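Local coordinates for putative uncharacterized protein (Pseudomonas phage 201phi2-1, PDB 3R4V), which is a phage tubulin-like protein of otherwise undescribed function, with guanosine-5'-diphosphate bound in a pocket in the N-terminal part of its chain, at residues A[110-115]-A[193-198]; A[3-8]-A[81-86]; A[232-237]-A[261-266]. All blocks are in the same frame, centred on the assembly; numbering follows the deposited sequence. Where two conformers were deposited one is given.

In the fold
Contacts 1 and 2 lie on neighbouring strands of one large mixed sheet, about 12 Å apart from centre to centre. They join where strand 84-89 of contact 2 runs beside strand 113-119 of contact 1, through two probable hydrogen bonds, Tyr84 N to Ser112 O and Val86 N to Val114 O, both 3.0 Å. Contact 3 lies toward the edge of the same sheet that ends in strand 247-252 and touches neither, being about 22 Å from contact 1 and 23 Å from contact 2, centre to centre. Contact 1 joins a parallel strand to the helix that precedes the C-terminal strands. In contact 2 the Val86 side chain is about 12 Å from the bound GDP.

Contact 1 (A[110-115]-A[193-198])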
loop_
_atom_site.group_PDB
_atom_site.type_symbol
_atom_site.label_atom_id
_atom_site.label_comp_id
_atom_site.label_asym_id
_atom_site.label_seq_id
_atom_site.Cartn_x
_atom_site.Cartn_y
_atom_site.Cartn_z
ATOM N N LYS A 110 -7.035 15.172 7.408
ATOM C CA LYS A 110 -8.359 14.967 6.808
ATOM C C LYS A 110 -8.250 14.741 5.301
ATOM O O LYS A 110 -9.140 15.105 4.533
ATOM C CB LYS A 110 -9.293 16.140 7.123
ATOM C CG LYS A 110 -9.460 16.395 8.616
ATOM C CD LYS A 110 -9.714 15.085 9.357
ATOM C CE LYS A 110 -10.750 15.239 10.449
ATOM N NZ LYS A 110 -11.012 13.933 11.122
ATOM N N ALA A 111 -7.147 14.122 4.894
ATOM C CA ALA A 111 -6.854 13.881 3.483
ATOM C C ALA A 111 -7.628 12.743 2.805
ATOM O O ALA A 111 -8.128 11.803 3.452
ATOM C CB ALA A 111 -5.359 13.662 3.295
ATOM N N SER A 112 -7.717 12.853 1.482
ATOM C CA SER A 112 -8.207 11.789 0.619
ATOM C C SER A 112 -7.001 11.067 0.036
ATOM O O SER A 112 -6.123 11.692 -0.564
ATOM C CB SER A 112 -9.026 12.380 -0.534
ATOM O OG SER A 112 -10.158 13.091 -0.065
ATOM N N PHE A 113 -6.943 9.756 0.213
ATOM C CA PHE A 113 -5.786 9.020 -0.267
ATOM C C PHE A 113 -6.098 7.539 -0.412
ATOM O O PHE A 113 -7.055 7.031 0.171
ATOM C CB PHE A 113 -4.570 9.246 0.663
ATOM C CG PHE A 113 -4.823 8.828 2.091
ATOM C CD1 PHE A 113 -4.569 7.523 2.501
ATOM C CD2 PHE A 113 -5.325 9.736 3.020
ATOM C CE1 PHE A 113 -4.803 7.133 3.832
ATOM C CE2 PHE A 113 -5.569 9.361 4.339
ATOM C CZ PHE A 113 -5.309 8.054 4.746
ATOM N N VAL A 114 -5.305 6.860 -1.231
ATOM C CA VAL A 114 -5.319 5.400 -1.290
ATOM C C VAL A 114 -3.898 4.875 -1.185
ATOM O O VAL A 114 -2.947 5.620 -1.410
ATOM C CB VAL A 114 -5.975 4.842 -2.576
ATOM C CG1 VAL A 114 -7.435 5.308 -2.673
ATOM C CG2 VAL A 114 -5.182 5.242 -3.831
ATOM N N SER A 115 -3.752 3.599 -0.827
ATOM C CA SER A 115 -2.415 3.009 -0.708
ATOM C C SER A 115 -2.278 1.811 -1.621
ATOM O O SER A 115 -3.257 1.147 -1.932
ATOM C CB SER A 115 -2.180 2.544 0.731
ATOM O OG SER A 115 -2.305 3.636 1.630
ATOM N N ASN A 193 -15.310 12.328 -1.420
ATOM C CA ASN A 193 -16.441 11.582 -0.879
ATOM C C ASN A 193 -16.535 10.133 -1.347
ATOM O O ASN A 193 -17.271 9.338 -0.755
ATOM C CB ASN A 193 -17.746 12.326 -1.117
ATOM C CG ASN A 193 -17.868 13.547 -0.233
ATOM O OD1 ASN A 193 -17.716 13.460 0.992
ATOM N ND2 ASN A 193 -18.098 14.697 -0.845
ATOM N N TRP A 194 -15.795 9.799 -2.402
ATOM C CA TRP A 194 -15.666 8.420 -2.834
ATOM C C TRP A 194 -14.806 7.647 -1.851
ATOM O O TRP A 194 -15.188 6.572 -1.398
ATOM C CB TRP A 194 -15.042 8.355 -4.236
ATOM C CG TRP A 194 -14.457 7.028 -4.633
ATOM C CD1 TRP A 194 -15.129 5.859 -4.844
ATOM C CD2 TRP A 194 -13.076 6.751 -4.894
ATOM N NE1 TRP A 194 -14.245 4.865 -5.220
ATOM C CE2 TRP A 194 -12.978 5.390 -5.254
ATOM C CE3 TRP A 194 -11.910 7.522 -4.851
ATOM C CZ2 TRP A 194 -11.760 4.781 -5.568
ATOM C CZ3 TRP A 194 -10.698 6.921 -5.167
ATOM C CH2 TRP A 194 -10.631 5.566 -5.520
ATOM N N VAL A 195 -13.636 8.190 -1.525
ATOM C CA VAL A 195 -12.671 7.434 -0.727
ATOM C C VAL A 195 -12.866 7.624 0.787
ATOM O O VAL A 195 -12.584 6.708 1.577
ATOM C CB VAL A 195 -11.211 7.740 -1.160
ATOM C CG1 VAL A 195 -10.789 9.149 -0.744
ATOM C CG2 VAL A 195 -10.281 6.699 -0.581
ATOM N N ARG A 196 -13.359 8.798 1.184
ATOM C CA ARG A 196 -13.722 9.072 2.580
ATOM C C ARG A 196 -15.231 8.867 2.766
ATOM O O ARG A 196 -15.936 9.758 3.255
ATOM C CB ARG A 196 -13.358 10.508 2.954
ATOM C CG ARG A 196 -11.869 10.857 2.848
ATOM C CD ARG A 196 -11.639 12.337 3.244
ATOM N NE ARG A 196 -12.127 12.581 4.599
ATOM C CZ ARG A 196 -11.403 12.359 5.688
ATOM N NH1 ARG A 196 -10.150 11.944 5.567
ATOM N NH2 ARG A 196 -11.919 12.561 6.891
ATOM N N PHE A 197 -15.728 7.702 2.360
ATOM C CA PHE A 197 -17.174 7.498 2.272
ATOM C C PHE A 197 -17.901 7.556 3.616
ATOM O O PHE A 197 -19.088 7.829 3.652
ATOM C CB PHE A 197 -17.525 6.217 1.502
ATOM C CG PHE A 197 -16.921 4.963 2.082
ATOM C CD1 PHE A 197 -17.543 4.302 3.137
ATOM C CD2 PHE A 197 -15.738 4.440 1.566
ATOM C CE1 PHE A 197 -16.997 3.148 3.685
ATOM C CE2 PHE A 197 -15.187 3.277 2.097
ATOM C CZ PHE A 197 -15.815 2.628 3.154
ATOM N N THR A 198 -17.202 7.289 4.714
ATOM C CA THR A 198 -17.828 7.381 6.042
ATOM C C THR A 198 -18.129 8.818 6.482
ATOM O O THR A 198 -18.853 9.031 7.453
ATOM C CB THR A 198 -16.951 6.745 7.129
ATOM O OG1 THR A 198 -15.617 7.230 6.984
ATOM C CG2 THR A 198 -16.942 5.223 7.008
HETATM O O HOH W 1 -12.155 11.189 9.684
#
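One face of the Arg196 guanidinium is overlain by the Lys110 carbonyl group, with O 3.3 Å above its plane and offset toward the rim, while the Ala111 carbonyl oxygen stands at its edge. Arg196 NH1 gives Ala111 O a hydrogen bond of 2.9 Å; the oxygen lies close to the guanidinium plane, yet the donor sits 43° above the carbonyl plane. The bend of the arginine chain at chi3 (58°) sets NE off the extended line of CG and CD. NE forms a salt bridge with Asp199, which would offset the nearby positive charge of Lys110, whose NZ is 4.5 Å from Arg196 NH2. A water links these two nitrogens weakly. Deeper in, Val195 CG1 meets Ser112 CB at 3.7 Å, and Val195 CG2 packs on Val114 CG1 at 3.8 Å; CG2 also touches the backbone, 3.3 Å from Phe113 O. The same Val114 methyl meets the Trp194 ring obliquely at CH2. The Schellman turn at Lys110 ends helix 95-108 of the beta-alpha-beta crossover from strand 84-89 to strand 113-119, and the start of that second strand packs against the C-terminal end of helix 188-195 in the tubulin-like fold.

Contact 2 (A[3-8]-A[81-86]); sequences VKVCLI and ADFYIV
Val3 and Ala81 meet more tightly than usual for two methyl groups, Val3 CG2 lying 3.4 Å from Ala81 CB, and just beyond them both chains break from extended geometry in step. Lys4 and Asp82 have helical backbone angles, before parallel strand pairing resumes. The pairing survives this shared kink: Asp82 N donates to Val3 O at 2.9 Å at the kink itself, and Cys6 N to Phe83 O at 3.0 Å after it. Two further bonds follow, Ile85 N to Cys6 O and a short one of 2.7 Å from Ile8 N to Ile85 O, with the strand segments only 12° from parallel. Tyr84 CG is anti to the carbonyl carbon (chi1 -53°), on the side of the sheet where Ala81 CB lies over one face of the ring, offset toward its rim, and Cys6 CB approaches obliquely, 3.7 Å from Tyr84 CD1. Ile8 CD1 reaches the same ring carbon at 4.1 Å. The ring is held at its far end as well, Tyr84 OH accepting from Ala81 N and bonding to Arg109. On the opposite face of the sheet, Leu7 and Ile85 lie side by side and point the same way; Ile85 CD1 touches both Leu7 CD2 and Val5 CG2, and the latter also stands at the edge of the Phe83 ring. Parallel strands covered by helices on both faces are characteristic of the nucleotide-binding part of tubulin-like proteins: here Leu7, Phe83 and Ile85 pack on helix 161-178, whereas Ile8, Tyr84 and Val86 pack on helix 95-108. Strand 6-10 continues the sheet to strand 28-32, and strand 84-89 to strand 113-119.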
loop_
_atom_site.group_PDB
_atom_site.type_symbol
_atom_site.label_atom_id
_atom_site.label_comp_id
_atom_site.label_asym_id
_atom_site.label_seq_id
_atom_site.Cartn_x
_atom_site.Cartn_y
_atom_site.Cartn_z
ATOM N N VAL A 3 -1.084 20.862 -4.340
ATOM C CA VAL A 3 -0.864 20.201 -5.624
ATOM C C VAL A 3 -2.005 19.217 -5.880
ATOM O O VAL A 3 -2.787 18.938 -4.973
ATOM C CB VAL A 3 0.487 19.462 -5.649
ATOM C CG1 VAL A 3 1.635 20.457 -5.595
ATOM C CG2 VAL A 3 0.576 18.480 -4.488
ATOM N N LYS A 4 -2.111 18.702 -7.103
ATOM C CA LYS A 4 -3.192 17.788 -7.450
ATOM C C LYS A 4 -3.042 16.465 -6.705
ATOM O O LYS A 4 -4.006 15.918 -6.164
ATOM C CB LYS A 4 -3.223 17.508 -8.960
ATOM C CG LYS A 4 -3.629 18.675 -9.844
ATOM C CD LYS A 4 -3.862 18.191 -11.275
ATOM C CE LYS A 4 -3.846 19.332 -12.287
ATOM N NZ LYS A 4 -4.918 20.333 -12.043
ATOM N N VAL A 5 -1.823 15.945 -6.691
ATOM C CA VAL A 5 -1.564 14.668 -6.044
ATOM C C VAL A 5 -0.121 14.598 -5.588
ATOM O O VAL A 5 0.796 15.073 -6.273
ATOM C CB VAL A 5 -1.876 13.476 -7.002
ATOM C CG1 VAL A 5 -0.965 13.508 -8.204
ATOM C CG2 VAL A 5 -1.751 12.142 -6.281
ATOM N N CYS A 6 0.058 14.032 -4.403
ATOM C CA CYS A 6 1.375 13.763 -3.878
ATOM C C CYS A 6 1.540 12.246 -3.722
ATOM O O CYS A 6 0.691 11.575 -3.130
ATOM C CB CYS A 6 1.538 14.486 -2.543
ATOM S SG CYS A 6 3.035 14.088 -1.672
ATOM N N LEU A 7 2.628 11.712 -4.270
ATOM C CA LEU A 7 2.882 10.277 -4.205
ATOM C C LEU A 7 3.980 9.984 -3.192
ATOM O O LEU A 7 5.080 10.547 -3.256
ATOM C CB LEU A 7 3.285 9.732 -5.576
ATOM C CG LEU A 7 2.231 9.887 -6.671
ATOM C CD1 LEU A 7 2.415 11.220 -7.385
ATOM C CD2 LEU A 7 2.335 8.752 -7.657
ATOM N N ILE A 8 3.684 9.072 -2.273
ATOM C CA ILE A 8 4.597 8.765 -1.185
ATOM C C ILE A 8 4.996 7.290 -1.225
ATOM O O ILE A 8 4.129 6.417 -1.304
ATOM C CB ILE A 8 3.918 9.064 0.150
ATOM C CG1 ILE A 8 3.572 10.554 0.229
ATOM C CG2 ILE A 8 4.807 8.629 1.314
ATOM C CD1 ILE A 8 2.483 10.875 1.225
ATOM N N ALA A 81 -1.771 18.442 -0.432
ATOM C CA ALA A 81 -2.269 18.042 -1.744
ATOM C C ALA A 81 -3.739 17.659 -1.691
ATOM O O ALA A 81 -4.264 17.311 -0.633
ATOM C CB ALA A 81 -1.441 16.901 -2.304
ATOM N N ASP A 82 -4.399 17.729 -2.842
ATOM C CA ASP A 82 -5.798 17.341 -2.951
ATOM C C ASP A 82 -6.008 15.828 -2.864
ATOM O O ASP A 82 -7.113 15.364 -2.580
ATOM C CB ASP A 82 -6.401 17.872 -4.252
ATOM C CG ASP A 82 -6.590 19.382 -4.237
ATOM O OD1 ASP A 82 -6.779 19.943 -3.134
ATOM O OD2 ASP A 82 -6.548 20.002 -5.326
ATOM N N PHE A 83 -4.957 15.059 -3.133
ATOM C CA PHE A 83 -5.043 13.609 -3.050
ATOM C C PHE A 83 -3.653 13.054 -2.806
ATOM O O PHE A 83 -2.665 13.662 -3.209
ATOM C CB PHE A 83 -5.623 13.052 -4.363
ATOM C CG PHE A 83 -6.088 11.622 -4.276
ATOM C CD1 PHE A 83 -7.378 11.313 -3.854
ATOM C CD2 PHE A 83 -5.249 10.589 -4.635
ATOM C CE1 PHE A 83 -7.812 9.993 -3.789
ATOM C CE2 PHE A 83 -5.672 9.269 -4.569
ATOM C CZ PHE A 83 -6.959 8.967 -4.152
ATOM N N TYR A 84 -3.557 11.919 -2.114
ATOM C CA TYR A 84 -2.253 11.286 -1.923
ATOM C C TYR A 84 -2.293 9.822 -2.323
ATOM O O TYR A 84 -3.322 9.166 -2.235
ATOM C CB TYR A 84 -1.781 11.369 -0.461
ATOM C CG TYR A 84 -1.780 12.766 0.143
ATOM C CD1 TYR A 84 -0.589 13.472 0.335
ATOM C CD2 TYR A 84 -2.968 13.370 0.537
ATOM C CE1 TYR A 84 -0.588 14.752 0.907
ATOM C CE2 TYR A 84 -2.972 14.639 1.108
ATOM C CZ TYR A 84 -1.784 15.324 1.280
ATOM O OH TYR A 84 -1.809 16.575 1.849
ATOM N N ILE A 85 -1.154 9.303 -2.738
ATOM C CA ILE A 85 -1.022 7.873 -2.969
ATOM C C ILE A 85 0.154 7.402 -2.121
ATOM O O ILE A 85 1.228 8.004 -2.171
ATOM C CB ILE A 85 -0.751 7.591 -4.445
ATOM C CG1 ILE A 85 -1.915 8.123 -5.295
ATOM C CG2 ILE A 85 -0.503 6.093 -4.684
ATOM C CD1 ILE A 85 -1.659 8.123 -6.792
ATOM N N VAL A 86 -0.040 6.337 -1.344
ATOM C CA VAL A 86 1.033 5.802 -0.503
ATOM C C VAL A 86 1.384 4.374 -0.930
ATOM O O VAL A 86 0.494 3.594 -1.228
ATOM C CB VAL A 86 0.603 5.746 0.949
ATOM C CG1 VAL A 86 1.822 5.470 1.836
ATOM C CG2 VAL A 86 -0.076 7.042 1.348
#

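Contact 3 (A[232-237]-A[261-266])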
loop_
_atom_site.group_PDB
_atom_site.type_symbol
_atom_site.label_atom_id
_atom_site.label_comp_id
_atom_site.label_asym_id
_atom_site.label_seq_id
_atom_site.Cartn_x
_atom_site.Cartn_y
_atom_site.Cartn_z
ATOM N N LEU A 232 -14.754 6.099 -14.861
ATOM C CA LEU A 232 -14.354 7.038 -15.903
ATOM C C LEU A 232 -14.682 6.461 -17.272
ATOM O O LEU A 232 -14.411 5.294 -17.536
ATOM C CB LEU A 232 -12.858 7.329 -15.824
ATOM C CG LEU A 232 -12.378 8.012 -14.535
ATOM C CD1 LEU A 232 -10.875 8.227 -14.577
ATOM C CD2 LEU A 232 -13.115 9.334 -14.333
ATOM N N TYR A 233 -15.259 7.282 -18.145
ATOM C CA TYR A 233 -15.586 6.838 -19.494
ATOM C C TYR A 233 -15.051 7.820 -20.524
ATOM O O TYR A 233 -15.211 9.029 -20.375
ATOM C CB TYR A 233 -17.102 6.736 -19.682
ATOM C CG TYR A 233 -17.808 5.648 -18.896
ATOM C CD1 TYR A 233 -17.862 4.346 -19.373
ATOM C CD2 TYR A 233 -18.443 5.932 -17.696
ATOM C CE1 TYR A 233 -18.523 3.352 -18.676
ATOM C CE2 TYR A 233 -19.114 4.945 -16.986
ATOM C CZ TYR A 233 -19.145 3.655 -17.483
ATOM O OH TYR A 233 -19.799 2.663 -16.792
ATOM N N LEU A 234 -14.441 7.300 -21.582
ATOM C CA LEU A 234 -14.037 8.130 -22.715
ATOM C C LEU A 234 -15.214 8.325 -23.668
ATOM O O LEU A 234 -15.424 9.414 -24.198
ATOM C CB LEU A 234 -12.859 7.495 -23.453
ATOM C CG LEU A 234 -12.309 8.248 -24.667
ATOM C CD1 LEU A 234 -11.989 9.688 -24.314
ATOM C CD2 LEU A 234 -11.069 7.543 -25.190
ATOM N N ASP A 235 -15.977 7.255 -23.876
ATOM C CA ASP A 235 -17.173 7.297 -24.708
ATOM C C ASP A 235 -18.367 7.408 -23.775
ATOM O O ASP A 235 -18.753 6.423 -23.144
ATOM C CB ASP A 235 -17.271 6.015 -25.542
ATOM C CG ASP A 235 -18.424 6.034 -26.535
ATOM O OD1 ASP A 235 -19.335 6.884 -26.407
ATOM O OD2 ASP A 235 -18.424 5.178 -27.444
ATOM N N PRO A 236 -18.956 8.611 -23.673
ATOM C CA PRO A 236 -20.060 8.793 -22.721
ATOM C C PRO A 236 -21.293 7.970 -23.091
ATOM O O PRO A 236 -22.198 7.826 -22.267
ATOM C CB PRO A 236 -20.361 10.295 -22.809
ATOM C CG PRO A 236 -19.817 10.721 -24.138
ATOM C CD PRO A 236 -18.612 9.860 -24.375
ATOM N N SER A 237 -21.326 7.430 -24.307
ATOM C CA SER A 237 -22.436 6.581 -24.718
ATOM C C SER A 237 -22.416 5.234 -23.993
ATOM O O SER A 237 -23.429 4.541 -23.931
ATOM C CB SER A 237 -22.430 6.367 -26.239
ATOM O OG SER A 237 -21.572 5.301 -26.610
ATOM N N THR A 261 -5.375 6.153 -20.995
ATOM C CA THR A 261 -4.789 4.895 -21.449
ATOM C C THR A 261 -5.835 3.858 -21.861
ATOM O O THR A 261 -5.552 2.969 -22.666
ATOM C CB THR A 261 -3.896 4.282 -20.345
ATOM O OG1 THR A 261 -4.607 4.280 -19.098
ATOM C CG2 THR A 261 -2.617 5.088 -20.179
ATOM N N ASP A 262 -7.035 3.980 -21.301
ATOM C CA ASP A 262 -8.104 3.003 -21.498
ATOM C C ASP A 262 -9.431 3.710 -21.734
ATOM O O ASP A 262 -9.619 4.847 -21.302
ATOM C CB ASP A 262 -8.244 2.108 -20.265
ATOM C CG ASP A 262 -6.927 1.514 -19.818
ATOM O OD1 ASP A 262 -6.131 2.232 -19.177
ATOM O OD2 ASP A 262 -6.689 0.325 -20.100
ATOM N N ASP A 263 -10.360 3.019 -22.390
ATOM C CA ASP A 263 -11.655 3.589 -22.742
ATOM C C ASP A 263 -12.594 3.749 -21.539
ATOM O O ASP A 263 -13.453 4.628 -21.518
ATOM C CB ASP A 263 -12.319 2.735 -23.824
ATOM C CG ASP A 263 -13.577 3.369 -24.380
ATOM O OD1 ASP A 263 -13.462 4.270 -25.240
ATOM O OD2 ASP A 263 -14.683 2.958 -23.964
ATOM N N GLN A 264 -12.446 2.883 -20.545
ATOM C CA GLN A 264 -13.191 3.043 -19.303
ATOM C C GLN A 264 -12.405 2.424 -18.164
ATOM O O GLN A 264 -11.711 1.417 -18.353
ATOM C CB GLN A 264 -14.596 2.444 -19.398
ATOM C CG GLN A 264 -14.641 0.938 -19.522
ATOM C CD GLN A 264 -16.048 0.432 -19.796
ATOM O OE1 GLN A 264 -16.583 0.611 -20.895
ATOM N NE2 GLN A 264 -16.658 -0.188 -18.800
ATOM N N ILE A 265 -12.479 3.054 -16.994
ATOM C CA ILE A 265 -11.750 2.595 -15.813
ATOM C C ILE A 265 -12.698 2.734 -14.631
ATOM O O ILE A 265 -13.319 3.783 -14.471
ATOM C CB ILE A 265 -10.463 3.425 -15.536
ATOM C CG1 ILE A 265 -9.652 3.631 -16.820
ATOM C CG2 ILE A 265 -9.599 2.757 -14.448
ATOM C CD1 ILE A 265 -8.521 4.628 -16.687
ATOM N N HIS A 266 -12.823 1.677 -13.830
ATOM C CA HIS A 266 -13.695 1.676 -12.656
ATOM C C HIS A 266 -12.875 1.458 -11.413
ATOM O O HIS A 266 -12.092 0.514 -11.346
ATOM C CB HIS A 266 -14.741 0.567 -12.773
ATOM C CG HIS A 266 -15.489 0.592 -14.073
ATOM N ND1 HIS A 266 -16.578 1.409 -14.291
ATOM C CD2 HIS A 266 -15.283 -0.075 -15.232
ATOM C CE1 HIS A 266 -17.017 1.237 -15.524
ATOM N NE2 HIS A 266 -16.245 0.345 -16.120
HETATM O O HOH W 2 -19.831 0.289 -17.890
HETATM O O HOH W 3 -15.943 4.785 -22.809
#
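Backbone pairing joins Leu232 and Ile265 as an antiparallel hydrogen-bonded pair: Leu232 N donates to Ile265 O at 2.8 Å in an almost straight bond, and Ile265 N returns one to Leu232 O. A third bond, from Leu234 N to Asp263 O, carries the pairing past the end of strand 228-233. Between these lies the non-hydrogen-bonded pair Tyr233 and Gln264, whose CA atoms are 4.5 Å apart.

The aromatic contact is an offset edge-to-face pair in which His266 turns its edge to the face of Tyr233, the planes 78° apart. His266 CE1 does the touching, 3.8 Å from Tyr233 CZ and 3.4 Å from Tyr233 OH; that oxygen lies near the imidazole plane. Gln264 runs alongside Tyr233, with its CB 3.8 Å from Tyr233 CD1 and its amide turned 70° from the ring.

Polar side chains fix these groups. Gln264 NE2 donates to His266 NE2 at 2.8 Å, in the imidazole plane, while His266 ND1 bonds to Ser231, so both ring nitrogens are engaged and the rotation of the ring is set. A water hydrogen-bonds to Tyr233 OH and weakly to Gln264 NE2. Chi1 of Asp263 (-172°) places CG anti to the backbone N; its side chain crosses that of Leu234 at about a right angle, with OD1 beside Leu234 CB. The other oxygen, OD2, forms a salt bridge with Lys238. A second water accepts from Asp235 N and lies close to Asp263 OD2.

Just past the end of strand 228-233, Asp235 OD1 accepts from Ser237 N, which makes an Asx turn, and also from Ser237 OG; both donors come from the same face of the carboxylate. The pairing belongs to the C-terminal domain of the tubulin-like fold, in which strand 264-270 lies between strands 208-214 and 228-233 of the mixed sheet.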